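Side-chain contact in alginate biosynthesis protein AlgX (Pseudomonas aeruginosa, PDB 4KNC), which takes part in O-acetylation of the exopolysaccharide alginate and protects the polymer from degradation as it crosses the periplasm: residues I373-M376 against R380-L383. Residues are numbered along the deposited sequence; the frame is centred on the assembly and turned at random.
Sequences IWYM and REQL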
ATOM      1  N   ILE A 373     -22.175  -7.234  12.950  1.00 57.94           N
ATOM      2  CA  ILE A 373     -22.106  -8.654  13.242  1.00 56.65           C
ATOM      3  C   ILE A 373     -22.641  -8.933  14.641  1.00 57.54           C
ATOM      4  O   ILE A 373     -22.037  -8.510  15.628  1.00 52.65           O
ATOM      5  CB  ILE A 373     -20.650  -9.158  13.180  1.00 53.75           C
ATOM      6  CG1 ILE A 373     -20.094  -9.039  11.758  1.00 53.76           C
ATOM      7  CG2 ILE A 373     -20.596 -10.571  13.634  1.00 53.18           C
ATOM      8  CD1 ILE A 373     -19.410  -7.691  11.442  1.00 50.62           C
ATOM      9  N   TRP A 374     -23.771  -9.640  14.718  1.00 60.80           N
ATOM     10  CA  TRP A 374     -24.395  -9.993  15.993  1.00 54.93           C
ATOM     11  C   TRP A 374     -24.040 -11.411  16.411  1.00 70.23           C
ATOM     12  O   TRP A 374     -23.986 -12.335  15.575  1.00 75.21           O
ATOM     13  CB  TRP A 374     -25.928  -9.893  15.925  1.00 53.27           C
ATOM     14  CG  TRP A 374     -26.461  -8.499  15.862  1.00 65.18           C
ATOM     15  CD1 TRP A 374     -26.772  -7.791  14.738  1.00 65.60           C
ATOM     16  CD2 TRP A 374     -26.753  -7.638  16.970  1.00 63.54           C
ATOM     17  NE1 TRP A 374     -27.232  -6.541  15.076  1.00 67.44           N
ATOM     18  CE2 TRP A 374     -27.229  -6.423  16.442  1.00 66.16           C
ATOM     19  CE3 TRP A 374     -26.650  -7.775  18.356  1.00 63.35           C
ATOM     20  CZ2 TRP A 374     -27.605  -5.351  17.252  1.00 69.34           C
ATOM     21  CZ3 TRP A 374     -27.029  -6.709  19.158  1.00 64.63           C
ATOM     22  CH2 TRP A 374     -27.498  -5.518  18.606  1.00 68.51           C
ATOM     23  N   TYR A 375     -23.850 -11.581  17.717  1.00 65.09           N
ATOM     24  CA  TYR A 375     -23.573 -12.880  18.301  1.00 68.13           C
ATOM     25  C   TYR A 375     -24.732 -13.342  19.186  1.00 68.35           C
ATOM     26  O   TYR A 375     -25.589 -12.547  19.564  1.00 71.82           O
ATOM     27  CB  TYR A 375     -22.262 -12.824  19.084  1.00 72.06           C
ATOM     28  CG  TYR A 375     -21.094 -12.418  18.218  1.00 76.31           C
ATOM     29  CD1 TYR A 375     -20.497 -13.329  17.357  1.00 80.32           C
ATOM     30  CD2 TYR A 375     -20.603 -11.119  18.240  1.00 80.26           C
ATOM     31  CE1 TYR A 375     -19.435 -12.966  16.553  1.00 80.05           C
ATOM     32  CE2 TYR A 375     -19.540 -10.745  17.438  1.00 80.70           C
ATOM     33  CZ  TYR A 375     -18.962 -11.675  16.598  1.00 80.03           C
ATOM     34  OH  TYR A 375     -17.906 -11.318  15.795  1.00 77.35           O
ATOM     35  N   MET A 376     -24.743 -14.627  19.513  1.00 71.25           N
ATOM     36  CA  MET A 376     -25.818 -15.245  20.292  1.00 75.65           C
ATOM     37  C   MET A 376     -25.954 -14.698  21.719  1.00 80.12           C
ATOM     38  O   MET A 376     -26.877 -15.071  22.440  1.00 83.40           O
ATOM     39  CB  MET A 376     -25.633 -16.765  20.334  1.00 82.01           C
ATOM     40  CG  MET A 376     -25.646 -17.443  18.966  1.00 88.21           C
ATOM     41  SD  MET A 376     -27.273 -17.984  18.411  1.00 88.98           S
ATOM     42  CE  MET A 376     -26.876 -18.729  16.830  1.00 82.72           C
ATOM     43  N   ARG A 380     -22.349  -7.067  19.695  1.00 78.21           N
ATOM     44  CA  ARG A 380     -22.312  -6.664  18.299  1.00 74.87           C
ATOM     45  C   ARG A 380     -20.942  -6.103  17.930  1.00 72.40           C
ATOM     46  O   ARG A 380     -20.239  -5.557  18.776  1.00 74.27           O
ATOM     47  CB  ARG A 380     -23.374  -5.601  18.052  1.00 76.90           C
ATOM     48  CG  ARG A 380     -23.236  -4.402  18.981  1.00 84.34           C
ATOM     49  CD  ARG A 380     -24.319  -3.370  18.750  1.00 86.22           C
ATOM     50  NE  ARG A 380     -24.235  -2.777  17.422  1.00 90.54           N
ATOM     51  CZ  ARG A 380     -25.065  -1.841  16.970  1.00 95.52           C
ATOM     52  NH1 ARG A 380     -26.047  -1.394  17.742  1.00 95.45           N
ATOM     53  NH2 ARG A 380     -24.913  -1.354  15.744  1.00 94.90           N
ATOM     54  N   GLU A 381     -20.563  -6.242  16.666  1.00 63.46           N
ATOM     55  CA  GLU A 381     -19.376  -5.566  16.162  1.00 61.46           C
ATOM     56  C   GLU A 381     -19.761  -4.721  14.964  1.00 64.46           C
ATOM     57  O   GLU A 381     -20.463  -5.190  14.076  1.00 74.27           O
ATOM     58  CB  GLU A 381     -18.288  -6.560  15.751  1.00 66.21           C
ATOM     59  CG  GLU A 381     -16.915  -5.911  15.696  1.00 69.20           C
ATOM     60  CD  GLU A 381     -16.025  -6.422  14.574  1.00 60.36           C
ATOM     61  OE1 GLU A 381     -16.115  -7.611  14.189  1.00 53.97           O
ATOM     62  OE2 GLU A 381     -15.221  -5.612  14.079  1.00 55.18           O
ATOM     63  N   GLN A 382     -19.309  -3.474  14.933  1.00 60.79           N
ATOM     64  CA  GLN A 382     -19.529  -2.648  13.760  1.00 62.15           C
ATOM     65  C   GLN A 382     -18.239  -2.459  12.972  1.00 71.87           C
ATOM     66  O   GLN A 382     -17.359  -1.700  13.371  1.00 82.63           O
ATOM     67  CB  GLN A 382     -20.122  -1.302  14.154  1.00 66.78           C
ATOM     68  CG  GLN A 382     -21.508  -1.412  14.730  1.00 76.60           C
ATOM     69  CD  GLN A 382     -22.060  -0.080  15.154  1.00 82.54           C
ATOM     70  OE1 GLN A 382     -22.460   0.098  16.303  1.00 87.94           O
ATOM     71  NE2 GLN A 382     -22.091   0.869  14.226  1.00 80.82           N
ATOM     72  N   LEU A 383     -18.139  -3.152  11.844  1.00 67.59           N
ATOM     73  CA  LEU A 383     -16.949  -3.083  11.015  1.00 59.62           C
ATOM     74  C   LEU A 383     -17.215  -2.296   9.743  1.00 56.49           C
ATOM     75  O   LEU A 383     -18.015  -2.705   8.915  1.00 61.45           O
ATOM     76  CB  LEU A 383     -16.455  -4.490  10.662  1.00 57.82           C
ATOM     77  CG  LEU A 383     -15.333  -4.501   9.619  1.00 51.89           C
ATOM     78  CD1 LEU A 383     -14.163  -3.647  10.088  1.00 40.94           C
ATOM     79  CD2 LEU A 383     -14.885  -5.921   9.300  1.00 46.21           C
TER
HETATM   80  O   HOH W   1     -16.979 -10.095  13.613  1.00 44.77           O
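Arg380 lays the aliphatic part of its side chain along one face of the Trp374 indole. Its CB sits over the six-membered ring, 3.9 Å from the centroid and 8° off the ring normal, a CH-pi contact. Further out, Arg380 CD comes to 3.8 Å from Trp374 CH2. Both side chains point the same way from the sheet. With Arg380 CG between the backbone N and the carbonyl carbon (chi1 55°), the chain passes from CB through CG across this face to CD at its rim. It bends at chi3 beyond that. Trp374 CZ2 lies over one face of the guanidinium, with the two planes 36° apart.

Trp374 and Arg380 form a non-hydrogen-bonded antiparallel pair. The adjacent pair, Ile373 and Glu381, is hydrogen-bonded in both directions. Ile373 N donates to Glu381 O at 2.9 Å, and Glu381 N donates to Ile373 O at 2.9 Å. These pairs lie next to the turn of a beta hairpin formed by strands 368-375 and 380-386, in the C-terminal carbohydrate-binding module, which may bind alginate. Strand 380-386 is at the edge of a four-stranded antiparallel sheet.

Ile373 and Glu381 project from the face opposite Trp374 and Arg380. There Ile373 CD1 reaches 3.8 Å from Glu381 O and also touches Leu383 CB. A water bridges the side chains of Tyr375 and Glu381. It donates to Glu381 OE1 at 2.7 Å and hydrogen-bonds Tyr375 OH at 2.7 Å. Tyr375 OH also hydrogen-bonds Ser352 OG. The other carboxylate oxygen of Glu381, OE2, forms a salt bridge with Arg311. On the indole side, Trp374 NE1 makes a weak hydrogen bond to Glu416 OE2.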